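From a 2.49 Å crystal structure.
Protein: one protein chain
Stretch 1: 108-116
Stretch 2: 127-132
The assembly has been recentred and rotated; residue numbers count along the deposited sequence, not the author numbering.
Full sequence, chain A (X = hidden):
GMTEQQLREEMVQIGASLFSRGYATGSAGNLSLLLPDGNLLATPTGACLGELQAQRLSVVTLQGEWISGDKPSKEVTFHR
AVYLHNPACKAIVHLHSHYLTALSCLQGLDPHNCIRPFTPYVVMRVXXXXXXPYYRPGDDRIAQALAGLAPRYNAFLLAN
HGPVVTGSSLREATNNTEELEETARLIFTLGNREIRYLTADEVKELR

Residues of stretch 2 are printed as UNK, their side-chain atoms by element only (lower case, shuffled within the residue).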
ATOM      1  N   GLY A 108      -9.952 -11.351 -24.155  1.00 35.81           N
ATOM      2  CA  GLY A 108      -9.177 -12.506 -24.568  1.00 32.56           C
ATOM      3  C   GLY A 108      -8.720 -13.428 -23.462  1.00 37.00           C
ATOM      4  O   GLY A 108      -7.794 -14.215 -23.676  1.00 47.66           O
ATOM      5  N   LEU A 109      -9.331 -13.363 -22.284  1.00 33.04           N
ATOM      6  CA  LEU A 109      -8.995 -14.301 -21.219  1.00 34.91           C
ATOM      7  C   LEU A 109      -9.363 -15.727 -21.610  1.00 35.53           C
ATOM      8  O   LEU A 109     -10.399 -15.972 -22.231  1.00 41.37           O
ATOM      9  CB  LEU A 109      -9.733 -13.939 -19.935  1.00 34.06           C
ATOM     10  CG  LEU A 109      -9.366 -12.676 -19.169  1.00 31.68           C
ATOM     11  CD1 LEU A 109     -10.248 -12.637 -17.950  1.00 33.09           C
ATOM     12  CD2 LEU A 109      -7.878 -12.666 -18.785  1.00 21.67           C
ATOM     13  N   ASP A 110      -8.514 -16.670 -21.239  1.00 34.21           N
ATOM     14  CA  ASP A 110      -8.873 -18.078 -21.363  1.00 38.86           C
ATOM     15  C   ASP A 110     -10.029 -18.374 -20.413  1.00 36.56           C
ATOM     16  O   ASP A 110      -9.836 -18.324 -19.191  1.00 38.29           O
ATOM     17  CB  ASP A 110      -7.661 -18.951 -21.045  1.00 40.47           C
ATOM     18  CG  ASP A 110      -7.877 -20.418 -21.385  1.00 47.22           C
ATOM     19  OD1 ASP A 110      -9.043 -20.877 -21.414  1.00 46.57           O
ATOM     20  OD2 ASP A 110      -6.861 -21.120 -21.600  1.00 50.91           O
ATOM     21  N   PRO A 111     -11.228 -18.681 -20.906  1.00 28.66           N
ATOM     22  CA  PRO A 111     -12.375 -18.836 -19.996  1.00 31.53           C
ATOM     23  C   PRO A 111     -12.295 -20.063 -19.107  1.00 34.17           C
ATOM     24  O   PRO A 111     -13.054 -20.149 -18.134  1.00 36.47           O
ATOM     25  CB  PRO A 111     -13.573 -18.928 -20.953  1.00 30.80           C
ATOM     26  CG  PRO A 111     -12.987 -19.515 -22.210  1.00 33.59           C
ATOM     27  CD  PRO A 111     -11.582 -18.962 -22.310  1.00 31.50           C
ATOM     28  N   HIS A 112     -11.426 -21.026 -19.417  1.00 34.05           N
ATOM     29  CA  HIS A 112     -11.274 -22.206 -18.580  1.00 38.11           C
ATOM     30  C   HIS A 112     -10.121 -22.101 -17.597  1.00 36.58           C
ATOM     31  O   HIS A 112     -10.089 -22.857 -16.621  1.00 38.70           O
ATOM     32  CB  HIS A 112     -11.049 -23.459 -19.432  1.00 41.07           C
ATOM     33  CG  HIS A 112     -12.022 -23.628 -20.554  1.00 54.50           C
ATOM     34  ND1 HIS A 112     -13.286 -24.149 -20.371  1.00 59.97           N
ATOM     35  CD2 HIS A 112     -11.901 -23.387 -21.881  1.00 56.74           C
ATOM     36  CE1 HIS A 112     -13.906 -24.210 -21.537  1.00 63.05           C
ATOM     37  NE2 HIS A 112     -13.087 -23.754 -22.469  1.00 61.67           N
ATOM     38  N   ASN A 113      -9.174 -21.201 -17.835  1.00 32.59           N
ATOM     39  CA  ASN A 113      -7.962 -21.142 -17.019  1.00 29.88           C
ATOM     40  C   ASN A 113      -7.300 -19.796 -17.319  1.00 30.58           C
ATOM     41  O   ASN A 113      -6.463 -19.693 -18.216  1.00 37.22           O
ATOM     42  CB  ASN A 113      -7.044 -22.313 -17.322  1.00 36.43           C
ATOM     43  CG  ASN A 113      -5.747 -22.256 -16.544  1.00 43.63           C
ATOM     44  OD1 ASN A 113      -5.670 -21.627 -15.479  1.00 45.74           O
ATOM     45  ND2 ASN A 113      -4.714 -22.915 -17.071  1.00 47.36           N
ATOM     46  N   CYS A 114      -7.687 -18.777 -16.563  1.00 30.22           N
ATOM     47  CA  CYS A 114      -7.278 -17.417 -16.878  1.00 29.72           C
ATOM     48  C   CYS A 114      -5.926 -17.045 -16.297  1.00 33.61           C
ATOM     49  O   CYS A 114      -5.403 -15.977 -16.627  1.00 40.67           O
ATOM     50  CB  CYS A 114      -8.320 -16.426 -16.372  1.00 23.78           C
ATOM     51  SG  CYS A 114      -8.411 -16.376 -14.596  1.00 39.55           S
ATOM     52  N   ILE A 115      -5.354 -17.871 -15.433  1.00 35.04           N
ATOM     53  CA  ILE A 115      -4.052 -17.592 -14.846  1.00 38.22           C
ATOM     54  C   ILE A 115      -3.059 -18.618 -15.378  1.00 35.37           C
ATOM     55  O   ILE A 115      -3.104 -19.796 -15.014  1.00 37.05           O
ATOM     56  CB  ILE A 115      -4.106 -17.596 -13.317  1.00 43.50           C
ATOM     57  CG1 ILE A 115      -5.231 -16.675 -12.846  1.00 45.10           C
ATOM     58  CG2 ILE A 115      -2.792 -17.107 -12.764  1.00 41.96           C
ATOM     59  CD1 ILE A 115      -5.213 -16.390 -11.394  1.00 40.57           C
ATOM     60  N   ARG A 116      -2.167 -18.172 -16.240  1.00 34.88           N
ATOM     61  CA  ARG A 116      -1.076 -18.990 -16.745  1.00 31.95           C
ATOM     62  C   ARG A 116       0.040 -19.055 -15.708  1.00 37.59           C
ATOM     63  O   ARG A 116       0.702 -18.044 -15.448  1.00 43.62           O
ATOM     64  CB  ARG A 116      -0.561 -18.406 -18.053  1.00 28.95           C
ATOM     65  CG  ARG A 116       0.420 -19.278 -18.799  1.00 36.33           C
ATOM     66  CD  ARG A 116       0.671 -18.617 -20.128  1.00 37.80           C
ATOM     67  NE  ARG A 116       1.844 -19.110 -20.830  1.00 36.86           N
ATOM     68  CZ  ARG A 116       2.457 -18.424 -21.786  1.00 36.07           C
ATOM     69  NH1 ARG A 116       2.014 -17.210 -22.117  1.00 27.79           N
ATOM     70  NH2 ARG A 116       3.514 -18.943 -22.396  1.00 29.99           N
ATOM     71  N   UNK A 127      -5.862 -24.439  -8.185  1.00 37.54           N
ATOM     72  CA  UNK A 127      -6.063 -25.049  -9.483  1.00 28.49           C
ATOM     73  C   UNK A 127      -6.433 -24.015 -10.526  1.00 26.54           C
ATOM     74  O   UNK A 127      -6.179 -22.821 -10.373  1.00 29.29           O
ATOM     75  N   UNK A 128      -7.065 -24.490 -11.598  1.00 26.48           N
ATOM     76  CA  UNK A 128      -7.467 -23.596 -12.672  1.00 27.01           C
ATOM     77  C   UNK A 128      -8.574 -22.663 -12.207  1.00 32.00           C
ATOM     78  O   UNK A 128      -9.374 -22.997 -11.328  1.00 32.17           O
ATOM     79  o   UNK A 128      -5.677 -25.064 -14.117  1.00 41.51           O
ATOM     80  c   UNK A 128      -7.948 -24.380 -13.892  1.00 31.46           C
ATOM     81  c   UNK A 128      -6.822 -25.093 -14.613  1.00 40.18           C
ATOM     82  o   UNK A 128      -7.088 -25.706 -15.669  1.00 45.41           O
ATOM     83  N   UNK A 129      -8.620 -21.488 -12.829  1.00 34.14           N
ATOM     84  CA  UNK A 129      -9.604 -20.465 -12.508  1.00 30.26           C
ATOM     85  C   UNK A 129     -10.428 -20.132 -13.748  1.00 30.09           C
ATOM     86  O   UNK A 129      -9.938 -19.447 -14.653  1.00 29.50           O
ATOM     87  c   UNK A 129      -8.927 -19.209 -11.938  1.00 27.83           C
ATOM     88  c   UNK A 129      -8.055 -19.574 -10.717  1.00 23.03           C
ATOM     89  c   UNK A 129      -9.980 -18.190 -11.562  1.00 22.42           C
ATOM     90  N   UNK A 130     -11.678 -20.583 -13.828  1.00 29.27           N
ATOM     91  CA  UNK A 130     -12.527 -20.237 -14.971  1.00 26.62           C
ATOM     92  C   UNK A 130     -13.034 -18.800 -14.891  1.00 29.01           C
ATOM     93  O   UNK A 130     -12.950 -18.123 -13.865  1.00 29.72           O
ATOM     94  c   UNK A 130     -12.380 -21.448 -12.863  1.00 30.69           C
ATOM     95  c   UNK A 130     -13.789 -21.492 -13.400  1.00 33.02           C
ATOM     96  c   UNK A 130     -13.684 -21.231 -14.860  1.00 27.18           C
ATOM     97  N   UNK A 131     -13.578 -18.341 -16.012  1.00 25.36           N
ATOM     98  CA  UNK A 131     -14.065 -16.977 -16.138  1.00 27.52           C
ATOM     99  C   UNK A 131     -15.552 -17.031 -16.435  1.00 31.78           C
ATOM    100  O   UNK A 131     -15.984 -17.751 -17.341  1.00 36.95           O
ATOM    101  c   UNK A 131     -13.876 -14.797 -17.355  1.00 24.94           C
ATOM    102  c   UNK A 131     -13.312 -16.201 -17.229  1.00 32.47           C
ATOM    103  c   UNK A 131     -11.816 -16.161 -16.899  1.00 29.67           C
ATOM    104  N   UNK A 132     -16.330 -16.292 -15.655  1.00 32.77           N
ATOM    105  CA  UNK A 132     -17.761 -16.167 -15.889  1.00 31.81           C
ATOM    106  C   UNK A 132     -17.959 -14.900 -16.705  1.00 32.13           C
ATOM    107  O   UNK A 132     -17.365 -13.866 -16.370  1.00 31.28           O
ATOM    108  c   UNK A 132     -18.399 -17.439 -13.817  1.00 30.26           C
ATOM    109  c   UNK A 132     -18.550 -16.120 -14.573  1.00 30.04           C
ATOM    110  c   UNK A 132     -20.007 -15.788 -14.859  1.00 32.46           C
TER
HETATM  111  O   HOH W   1      -9.727 -25.765 -16.817  1.00 43.62           O

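Position 127 carries no side-chain atoms and lies out of reach of stretch 1. It is the first residue after a helix to leave helical backbone angles, and its phi of 95° with psi of -158° would jam a CB against the carbonyl oxygen of the preceding residue. It is Gly127.

At position 128 the side chain has two carbons, the second bearing two oxygens, which makes a short carboxylate. CA-to-CB points toward stretch 1, and CB lies 3.8 Å from His112 O. The terminal carbon comes within 3.6 Å of Asn113 CG. Two oxygens on the terminal carbon, and no nitrogen, give Asp128. Water 1 donates to both Asp128 OD2 and His112 O, each at 2.9 Å, and so bridges the carboxylate to the backbone of stretch 1.

Position 129 has three side-chain carbons, one carrying the other two, without a ring. One branch carbon lies 3.9 Å from Cys114 SG and the other 4.3 Å from Ile115 CD1, so the two methyl groups meet successive side chains of stretch 1. This beta-branched aliphatic residue is Val129, with chi1 t; the two carbons are CG1 and CG2 respectively. Its carbonyl accepts a hydrogen bond from the backbone, Cys114 N to Val129 O at 3.0 Å, and the same oxygen receives a CA-H...O contact from Asn113 CA at 3.5 Å.

The three side-chain carbons at position 130 close a ring onto the backbone nitrogen. The closest approach to stretch 1 is through the backbone, CA lying 3.2 Å from Pro111 O. The ring identifies Pro130, whose nitrogen carries no hydrogen to donate.

Position 131 again shows one carbon carrying two others, and CA-to-CB points toward stretch 1. One branch carbon packs 3.5 Å from Cys114 CB and 4.0 Å from Leu109 CD1, and also approaches Asp110 O at 3.7 Å. This is Val131, chi1 t, and the carbon is its CG2.

Position 132 has the same three-carbon branched side chain, but its CA-to-CB bond points away from stretch 1, and it makes no contact there. It is Val132.

The contact, which buries 413 Å² in total, rests on two backbone hydrogen bonds: Val131 N to Pro111 O at 2.8 Å, and Cys114 N to Val129 O at 3.0 Å. They flank Pro130. Stretch 1 turns from Asp110 to Asn113, held by Asn113 N donating to Asp110 O at 3.2 Å and His112 N to Asp110 OD1 at 3.1 Å. Beside this backbone pairing, Val129 and Val131 both pack against Cys114, while the water-bridged carboxylate of Asp128 adds a polar link.

Stretch 2, residues 127-132: GDVPVV
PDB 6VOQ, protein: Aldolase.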